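Long-range contact in xylosidase (Xanthomonas axonopodis pv. citri, PDB 6XN2), which is a family 43 glycoside hydrolase that probably cleaves xylose units from beta-xylo-oligosaccharides, and is captured here with xylotriose: residues 271-283 and 294-308. Sequence-based numbering, arbitrary orientation.
Sequences SYSTGDTHRICYA and YQGVLLAPVVGWTTH. With CA (calcium ion), chain D.
Ile280 O is gripped by two backbone donors, Leu298 N at 2.7 Å and Leu299 N at 3.1 Å. Both bonds lie in the carbonyl plane and are nearly straight. Ile280 N returns a bond to Leu299 O. Leu298 and Leu299 thus both face Ile280, a classic beta bulge. A second one follows, where Gln295 and Gly296 face Tyr282: Tyr282 O takes a firm bond from Gln295 N and a weak one from Gly296 N.

The Tyr282 ring lies under Gln295, whose CB sits over one face, 3.6 Å from the ring centroid, in a CH-pi contact. The Tyr282 hydroxyl bonds to Ile350 N. On the other side of the hairpin, Cys281 SG meets the edge of the Tyr294 ring, in its plane, 3.8 Å from Tyr294 CE1.

Beyond the strands, His278 packs against the 301-308 loop. His278 ND1 donates to Trp305 O at 2.8 Å, a bent bond (130°) on a carbonyl lone pair. Trp305 CG lies anti to its own backbone N (chi1 -163°), which turns the indole toward His278. The His278 edge points at the indole face, with His278 CE1 3.6 Å from Trp305 CD1 and the planes at 71°. Water 4 ties His278 O to Ala300 O and Thr307 OG1.

The loop ends at His308, which lines the xylose pocket. His308 NE2 binds the calcium ion at 2.6 Å, with five waters among the other ligands. The arrangement is a bulged antiparallel hairpin in one blade of the five-bladed beta-propeller of family 43, running into a loop whose last residue, His308, ligates calcium beside the xylose pocket.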
ATOM      1  N   SER A 271       7.798  -3.981  -3.058  1.00 28.22           N
ATOM      2  CA  SER A 271       6.910  -5.061  -2.641  1.00 26.76           C
ATOM      3  C   SER A 271       5.468  -4.694  -2.980  1.00 28.13           C
ATOM      4  O   SER A 271       5.134  -3.515  -3.113  1.00 25.84           O
ATOM      5  CB  SER A 271       7.082  -5.375  -1.145  1.00 26.62           C
ATOM      6  OG  SER A 271       7.046  -4.206  -0.334  1.00 27.21           O
ATOM      7  N   TYR A 272       4.647  -5.707  -3.181  1.00 26.61           N
ATOM      8  CA  TYR A 272       3.310  -5.531  -3.651  1.00 29.73           C
ATOM      9  C   TYR A 272       2.413  -6.741  -3.501  1.00 28.63           C
ATOM     10  O   TYR A 272       2.864  -7.805  -3.293  1.00 29.60           O
ATOM     11  CB  TYR A 272       3.390  -5.268  -5.152  1.00 27.73           C
ATOM     12  CG  TYR A 272       4.142  -6.314  -5.912  1.00 25.95           C
ATOM     13  CD1 TYR A 272       3.506  -7.418  -6.416  1.00 27.51           C
ATOM     14  CD2 TYR A 272       5.464  -6.206  -6.116  1.00 26.11           C
ATOM     15  CE1 TYR A 272       4.171  -8.375  -7.092  1.00 25.98           C
ATOM     16  CE2 TYR A 272       6.148  -7.159  -6.797  1.00 29.74           C
ATOM     17  CZ  TYR A 272       5.488  -8.251  -7.289  1.00 29.34           C
ATOM     18  OH  TYR A 272       6.158  -9.190  -7.963  1.00 27.78           O
ATOM     19  N   SER A 273       1.132  -6.541  -3.682  1.00 26.47           N
ATOM     20  CA  SER A 273       0.169  -7.599  -3.600  1.00 25.42           C
ATOM     21  C   SER A 273      -0.014  -8.243  -4.960  1.00 29.12           C
ATOM     22  O   SER A 273       0.061  -7.581  -5.934  1.00 28.83           O
ATOM     23  CB  SER A 273      -1.129  -7.036  -3.129  1.00 26.45           C
ATOM     24  OG  SER A 273      -2.191  -7.883  -3.401  1.00 30.34           O
ATOM     25  N   THR A 274      -0.229  -9.538  -4.988  1.00 25.01           N
ATOM     26  CA  THR A 274      -0.459 -10.266  -6.218  1.00 26.20           C
ATOM     27  C   THR A 274      -1.923 -10.519  -6.472  1.00 27.79           C
ATOM     28  O   THR A 274      -2.302 -11.176  -7.385  1.00 30.22           O
ATOM     29  CB  THR A 274       0.253 -11.592  -6.268  1.00 27.40           C
ATOM     30  OG1 THR A 274      -0.249 -12.422  -5.248  1.00 28.81           O
ATOM     31  CG2 THR A 274       1.716 -11.414  -6.133  1.00 28.73           C
ATOM     32  N   GLY A 275      -2.738  -9.968  -5.632  1.00 26.37           N
ATOM     33  CA  GLY A 275      -4.178 -10.044  -5.810  1.00 23.97           C
ATOM     34  C   GLY A 275      -4.800 -11.426  -5.715  1.00 29.39           C
ATOM     35  O   GLY A 275      -5.069 -11.920  -4.611  1.00 28.43           O
ATOM     36  N   ASP A 276      -5.033 -12.035  -6.865  1.00 26.29           N
ATOM     37  CA  ASP A 276      -5.700 -13.322  -6.908  1.00 27.49           C
ATOM     38  C   ASP A 276      -4.939 -14.513  -6.412  1.00 31.67           C
ATOM     39  O   ASP A 276      -5.495 -15.572  -6.310  1.00 29.52           O
ATOM     40  CB  ASP A 276      -6.363 -13.604  -8.251  1.00 28.51           C
ATOM     41  CG  ASP A 276      -5.392 -13.694  -9.391  1.00 33.79           C
ATOM     42  OD1 ASP A 276      -4.306 -13.160  -9.289  1.00 28.48           O
ATOM     43  OD2 ASP A 276      -5.758 -14.295 -10.380  1.00 28.27           O
ATOM     44  N   THR A 277      -3.661 -14.330  -6.131  1.00 28.39           N
ATOM     45  CA  THR A 277      -2.855 -15.361  -5.560  1.00 29.37           C
ATOM     46  C   THR A 277      -2.492 -15.011  -4.122  1.00 31.29           C
ATOM     47  O   THR A 277      -1.751 -15.674  -3.495  1.00 27.81           O
ATOM     48  CB  THR A 277      -1.648 -15.728  -6.384  1.00 32.39           C
ATOM     49  OG1 THR A 277      -0.890 -14.571  -6.640  1.00 27.40           O
ATOM     50  CG2 THR A 277      -2.094 -16.340  -7.662  1.00 25.12           C
ATOM     51  N   HIS A 278      -3.023 -13.912  -3.668  1.00 27.91           N
ATOM     52  CA  HIS A 278      -2.935 -13.507  -2.294  1.00 27.11           C
ATOM     53  C   HIS A 278      -1.652 -13.345  -1.550  1.00 30.10           C
ATOM     54  O   HIS A 278      -1.645 -13.507  -0.375  1.00 28.96           O
ATOM     55  CB  HIS A 278      -3.897 -14.360  -1.480  1.00 29.34           C
ATOM     56  CG  HIS A 278      -5.247 -14.457  -2.085  1.00 28.21           C
ATOM     57  ND1 HIS A 278      -6.287 -13.639  -1.740  1.00 28.77           N
ATOM     58  CD2 HIS A 278      -5.711 -15.254  -3.058  1.00 32.09           C
ATOM     59  CE1 HIS A 278      -7.339 -13.962  -2.454  1.00 29.59           C
ATOM     60  NE2 HIS A 278      -7.013 -14.931  -3.259  1.00 28.56           N
ATOM     61  N   ARG A 279      -0.585 -12.982  -2.226  1.00 24.81           N
ATOM     62  CA  ARG A 279       0.638 -12.743  -1.542  1.00 29.36           C
ATOM     63  C   ARG A 279       1.193 -11.374  -1.673  1.00 28.73           C
ATOM     64  O   ARG A 279       0.835 -10.656  -2.526  1.00 25.47           O
ATOM     65  CB  ARG A 279       1.741 -13.617  -2.053  1.00 31.97           C
ATOM     66  CG  ARG A 279       1.328 -14.861  -2.749  1.00 38.82           C
ATOM     67  CD  ARG A 279       2.423 -15.182  -3.723  1.00 53.15           C
ATOM     68  NE  ARG A 279       2.063 -16.264  -4.557  1.00 55.75           N
ATOM     69  CZ  ARG A 279       2.894 -16.933  -5.315  1.00 65.61           C
ATOM     70  NH1 ARG A 279       4.166 -16.626  -5.365  1.00 57.71           N
ATOM     71  NH2 ARG A 279       2.425 -17.932  -6.030  1.00 77.66           N
ATOM     72  N   ILE A 280       2.085 -11.060  -0.763  1.00 25.58           N
ATOM     73  CA  ILE A 280       2.844  -9.875  -0.877  1.00 26.99           C
ATOM     74  C   ILE A 280       4.162 -10.409  -1.386  1.00 30.48           C
ATOM     75  O   ILE A 280       4.766 -11.214  -0.768  1.00 29.50           O
ATOM     76  CB  ILE A 280       3.099  -9.116   0.413  1.00 25.95           C
ATOM     77  CG1 ILE A 280       1.806  -8.707   1.064  1.00 30.00           C
ATOM     78  CG2 ILE A 280       3.868  -7.869   0.091  1.00 24.25           C
ATOM     79  CD1 ILE A 280       0.959  -7.823   0.228  1.00 25.42           C
ATOM     80  N   CYS A 281       4.554  -9.996  -2.567  1.00 27.73           N
ATOM     81  CA  CYS A 281       5.817 -10.394  -3.154  1.00 25.59           C
ATOM     82  C   CYS A 281       6.790  -9.232  -3.163  1.00 27.63           C
ATOM     83  O   CYS A 281       6.404  -8.174  -2.950  1.00 27.50           O
ATOM     84  CB  CYS A 281       5.600 -10.844  -4.572  1.00 25.45           C
ATOM     85  SG  CYS A 281       4.840 -12.455  -4.714  1.00 29.63           S
ATOM     86  N   TYR A 282       8.060  -9.456  -3.369  1.00 29.92           N
ATOM     87  CA  TYR A 282       8.983  -8.342  -3.469  1.00 28.22           C
ATOM     88  C   TYR A 282      10.019  -8.577  -4.554  1.00 32.78           C
ATOM     89  O   TYR A 282      10.267  -9.710  -4.982  1.00 27.26           O
ATOM     90  CB  TYR A 282       9.660  -8.055  -2.115  1.00 28.65           C
ATOM     91  CG  TYR A 282      10.761  -9.016  -1.723  1.00 32.06           C
ATOM     92  CD1 TYR A 282      10.465 -10.311  -1.308  1.00 30.63           C
ATOM     93  CD2 TYR A 282      12.092  -8.621  -1.738  1.00 31.06           C
ATOM     94  CE1 TYR A 282      11.468 -11.190  -0.941  1.00 32.75           C
ATOM     95  CE2 TYR A 282      13.102  -9.493  -1.376  1.00 32.42           C
ATOM     96  CZ  TYR A 282      12.785 -10.774  -0.974  1.00 36.09           C
ATOM     97  OH  TYR A 282      13.783 -11.653  -0.614  1.00 36.14           O
ATOM     98  N   ALA A 283      10.583  -7.467  -5.012  1.00 27.69           N
ATOM     99  CA  ALA A 283      11.606  -7.444  -6.047  1.00 30.67           C
ATOM    100  C   ALA A 283      12.613  -6.356  -5.700  1.00 27.84           C
ATOM    101  O   ALA A 283      12.298  -5.437  -4.946  1.00 28.43           O
ATOM    102  CB  ALA A 283      10.988  -7.191  -7.412  1.00 27.55           C
ATOM    103  N   TYR A 294      12.368  -9.823  -9.490  1.00 29.72           N
ATOM    104  CA  TYR A 294      11.591 -10.604  -8.549  1.00 33.09           C
ATOM    105  C   TYR A 294      12.450 -11.430  -7.638  1.00 31.82           C
ATOM    106  O   TYR A 294      13.353 -12.063  -8.076  1.00 31.56           O
ATOM    107  CB  TYR A 294      10.646 -11.546  -9.285  1.00 29.18           C
ATOM    108  CG  TYR A 294       9.809 -12.420  -8.379  1.00 31.21           C
ATOM    109  CD1 TYR A 294       8.653 -11.969  -7.851  1.00 29.71           C
ATOM    110  CD2 TYR A 294      10.207 -13.670  -8.052  1.00 31.47           C
ATOM    111  CE1 TYR A 294       7.893 -12.740  -7.036  1.00 32.04           C
ATOM    112  CE2 TYR A 294       9.465 -14.445  -7.224  1.00 31.25           C
ATOM    113  CZ  TYR A 294       8.301 -13.971  -6.724  1.00 33.80           C
ATOM    114  OH  TYR A 294       7.555 -14.727  -5.915  1.00 32.80           O
ATOM    115  N   GLN A 295      12.145 -11.414  -6.357  1.00 29.98           N
ATOM    116  CA  GLN A 295      12.902 -12.191  -5.387  1.00 29.38           C
ATOM    117  C   GLN A 295      12.071 -13.337  -4.819  1.00 31.66           C
ATOM    118  O   GLN A 295      12.482 -14.488  -4.886  1.00 30.63           O
ATOM    119  CB  GLN A 295      13.407 -11.296  -4.258  1.00 31.07           C
ATOM    120  CG  GLN A 295      14.388 -10.222  -4.710  1.00 33.21           C
ATOM    121  CD  GLN A 295      15.640 -10.804  -5.332  1.00 35.88           C
ATOM    122  OE1 GLN A 295      16.282 -11.680  -4.754  1.00 39.76           O
ATOM    123  NE2 GLN A 295      15.993 -10.323  -6.519  1.00 37.02           N
ATOM    124  N   GLY A 296      10.896 -13.034  -4.273  1.00 32.48           N
ATOM    125  CA  GLY A 296      10.056 -14.073  -3.704  1.00 33.81           C
ATOM    126  C   GLY A 296       8.841 -13.554  -2.964  1.00 34.37           C
ATOM    127  O   GLY A 296       8.473 -12.384  -3.105  1.00 27.47           O
ATOM    128  N   VAL A 297       8.220 -14.396  -2.160  1.00 30.05           N
ATOM    129  CA  VAL A 297       7.053 -14.075  -1.386  1.00 29.74           C
ATOM    130  C   VAL A 297       7.453 -13.546  -0.033  1.00 35.50           C
ATOM    131  O   VAL A 297       8.219 -14.130   0.654  1.00 30.99           O
ATOM    132  CB  VAL A 297       6.180 -15.312  -1.179  1.00 33.98           C
ATOM    133  CG1 VAL A 297       5.005 -15.020  -0.314  1.00 34.66           C
ATOM    134  CG2 VAL A 297       5.730 -15.895  -2.486  1.00 35.20           C
ATOM    135  N   LEU A 298       6.859 -12.443   0.338  1.00 31.96           N
ATOM    136  CA  LEU A 298       7.180 -11.761   1.574  1.00 30.85           C
ATOM    137  C   LEU A 298       6.118 -12.051   2.642  1.00 31.27           C
ATOM    138  O   LEU A 298       6.432 -12.235   3.819  1.00 32.28           O
ATOM    139  CB  LEU A 298       7.300 -10.266   1.284  1.00 31.43           C
ATOM    140  CG  LEU A 298       7.794  -9.299   2.338  1.00 32.47           C
ATOM    141  CD1 LEU A 298       8.564  -8.213   1.618  1.00 30.40           C
ATOM    142  CD2 LEU A 298       6.617  -8.716   3.081  1.00 37.39           C
ATOM    143  N   LEU A 299       4.888 -12.154   2.210  1.00 29.65           N
ATOM    144  CA  LEU A 299       3.816 -12.486   3.089  1.00 31.24           C
ATOM    145  C   LEU A 299       2.963 -13.549   2.457  1.00 30.06           C
ATOM    146  O   LEU A 299       2.481 -13.375   1.401  1.00 28.20           O
ATOM    147  CB  LEU A 299       2.958 -11.273   3.437  1.00 28.75           C
ATOM    148  CG  LEU A 299       1.795 -11.431   4.411  1.00 31.54           C
ATOM    149  CD1 LEU A 299       2.234 -11.824   5.797  1.00 27.65           C
ATOM    150  CD2 LEU A 299       0.938 -10.192   4.490  1.00 27.48           C
ATOM    151  N   ALA A 300       2.627 -14.571   3.215  1.00 30.54           N
ATOM    152  CA  ALA A 300       1.718 -15.592   2.752  1.00 31.96           C
ATOM    153  C   ALA A 300       0.280 -15.107   2.848  1.00 31.71           C
ATOM    154  O   ALA A 300      -0.020 -14.114   3.439  1.00 25.31           O
ATOM    155  CB  ALA A 300       1.891 -16.852   3.549  1.00 30.50           C
ATOM    156  N   PRO A 301      -0.636 -15.858   2.262  1.00 30.80           N
ATOM    157  CA  PRO A 301      -2.015 -15.417   2.248  1.00 28.72           C
ATOM    158  C   PRO A 301      -2.660 -15.131   3.572  1.00 28.19           C
ATOM    159  O   PRO A 301      -2.477 -15.851   4.486  1.00 28.96           O
ATOM    160  CB  PRO A 301      -2.721 -16.549   1.525  1.00 28.04           C
ATOM    161  CG  PRO A 301      -1.694 -17.144   0.668  1.00 27.70           C
ATOM    162  CD  PRO A 301      -0.433 -17.044   1.431  1.00 31.21           C
ATOM    163  N   VAL A 302      -3.414 -14.061   3.622  1.00 27.71           N
ATOM    164  CA  VAL A 302      -4.142 -13.668   4.820  1.00 25.55           C
ATOM    165  C   VAL A 302      -5.625 -13.998   4.679  1.00 29.03           C
ATOM    166  O   VAL A 302      -6.100 -14.258   3.570  1.00 26.81           O
ATOM    167  CB  VAL A 302      -3.991 -12.164   5.102  1.00 27.57           C
ATOM    168  CG1 VAL A 302      -2.540 -11.823   5.455  1.00 27.64           C
ATOM    169  CG2 VAL A 302      -4.452 -11.356   3.889  1.00 28.83           C
ATOM    170  N   VAL A 303      -6.361 -13.943   5.778  1.00 24.99           N
ATOM    171  CA  VAL A 303      -7.791 -14.152   5.773  1.00 26.85           C
ATOM    172  C   VAL A 303      -8.422 -12.926   5.142  1.00 31.42           C
ATOM    173  O   VAL A 303      -8.058 -11.834   5.452  1.00 27.79           O
ATOM    174  CB  VAL A 303      -8.336 -14.379   7.194  1.00 30.54           C
ATOM    175  CG1 VAL A 303      -9.828 -14.258   7.238  1.00 32.08           C
ATOM    176  CG2 VAL A 303      -7.922 -15.723   7.703  1.00 27.49           C
ATOM    177  N   GLY A 304      -9.363 -13.130   4.237  1.00 30.03           N
ATOM    178  CA  GLY A 304      -9.963 -12.036   3.524  1.00 30.77           C
ATOM    179  C   GLY A 304      -9.337 -11.987   2.149  1.00 27.46           C
ATOM    180  O   GLY A 304      -8.207 -12.257   2.009  1.00 30.83           O
ATOM    181  N   TRP A 305     -10.071 -11.577   1.149  1.00 30.34           N
ATOM    182  CA  TRP A 305      -9.528 -11.649  -0.206  1.00 29.07           C
ATOM    183  C   TRP A 305      -8.313 -10.745  -0.381  1.00 27.53           C
ATOM    184  O   TRP A 305      -7.297 -11.167  -0.930  1.00 29.12           O
ATOM    185  CB  TRP A 305     -10.591 -11.288  -1.239  1.00 28.76           C
ATOM    186  CG  TRP A 305     -10.236 -11.722  -2.634  1.00 29.66           C
ATOM    187  CD1 TRP A 305     -10.624 -12.879  -3.257  1.00 30.89           C
ATOM    188  CD2 TRP A 305      -9.424 -11.012  -3.585  1.00 28.14           C
ATOM    189  NE1 TRP A 305     -10.106 -12.931  -4.525  1.00 31.28           N
ATOM    190  CE2 TRP A 305      -9.367 -11.799  -4.753  1.00 29.74           C
ATOM    191  CE3 TRP A 305      -8.739  -9.789  -3.559  1.00 29.80           C
ATOM    192  CZ2 TRP A 305      -8.656 -11.403  -5.890  1.00 31.94           C
ATOM    193  CZ3 TRP A 305      -8.029  -9.396  -4.690  1.00 30.60           C
ATOM    194  CH2 TRP A 305      -7.993 -10.203  -5.838  1.00 29.61           C
ATOM    195  N   THR A 306      -8.412  -9.511   0.098  1.00 26.59           N
ATOM    196  CA  THR A 306      -7.343  -8.540  -0.121  1.00 27.61           C
ATOM    197  C   THR A 306      -6.155  -8.738   0.815  1.00 29.67           C
ATOM    198  O   THR A 306      -6.270  -9.331   1.891  1.00 25.86           O
ATOM    199  CB  THR A 306      -7.850  -7.085   0.030  1.00 23.29           C
ATOM    200  OG1 THR A 306      -8.014  -6.756   1.417  1.00 26.82           O
ATOM    201  CG2 THR A 306      -9.162  -6.897  -0.711  1.00 27.90           C
ATOM    202  N   THR A 307      -5.019  -8.196   0.407  1.00 27.20           N
ATOM    203  CA  THR A 307      -3.808  -8.182   1.184  1.00 25.38           C
ATOM    204  C   THR A 307      -3.080  -6.887   0.839  1.00 28.01           C
ATOM    205  O   THR A 307      -2.967  -6.560  -0.283  1.00 23.63           O
ATOM    206  CB  THR A 307      -2.960  -9.448   1.015  1.00 26.47           C
ATOM    207  OG1 THR A 307      -1.847  -9.404   1.887  1.00 25.97           O
ATOM    208  CG2 THR A 307      -2.490  -9.603  -0.364  1.00 26.97           C
ATOM    209  N   HIS A 308      -2.654  -6.142   1.841  1.00 27.23           N
ATOM    210  CA  HIS A 308      -2.002  -4.876   1.626  1.00 25.99           C
ATOM    211  C   HIS A 308      -1.010  -4.636   2.737  1.00 29.13           C
ATOM    212  O   HIS A 308      -1.220  -5.085   3.807  1.00 25.85           O
ATOM    213  CB  HIS A 308      -3.037  -3.797   1.672  1.00 28.84           C
ATOM    214  CG  HIS A 308      -2.714  -2.614   0.839  1.00 27.02           C
ATOM    215  ND1 HIS A 308      -3.248  -2.444  -0.401  1.00 29.39           N
ATOM    216  CD2 HIS A 308      -1.991  -1.512   1.091  1.00 28.16           C
ATOM    217  CE1 HIS A 308      -2.821  -1.314  -0.904  1.00 33.82           C
ATOM    218  NE2 HIS A 308      -2.052  -0.736  -0.022  1.00 25.00           N
TER
HETATM  219 CA    CA D 401      -0.295   1.192   0.255  1.00 32.72          CA
HETATM  220  O   HOH W   1      -4.958  -7.570  -2.613  1.00 25.67           O
HETATM  221  O   HOH W   2      -4.987 -10.443  -2.581  1.00 25.69           O
HETATM  222  O   HOH W   3      -5.354 -12.736   0.974  1.00 25.54           O
HETATM  223  O   HOH W   4      -1.106 -12.158   1.864  1.00 29.19           O
HETATM  224  O   HOH W   5       0.439   1.242  -2.272  1.00 23.62           O
HETATM  225  O   HOH W   6       1.311   3.194   0.659  1.00 28.69           O
HETATM  226  O   HOH W   7      -1.627   3.135  -0.934  1.00 24.89           O
HETATM  227  O   HOH W   8      -1.818   2.206   2.148  1.00 22.45           O
HETATM  228  O   HOH W   9       1.496  -0.709  -0.170  1.00 29.54           O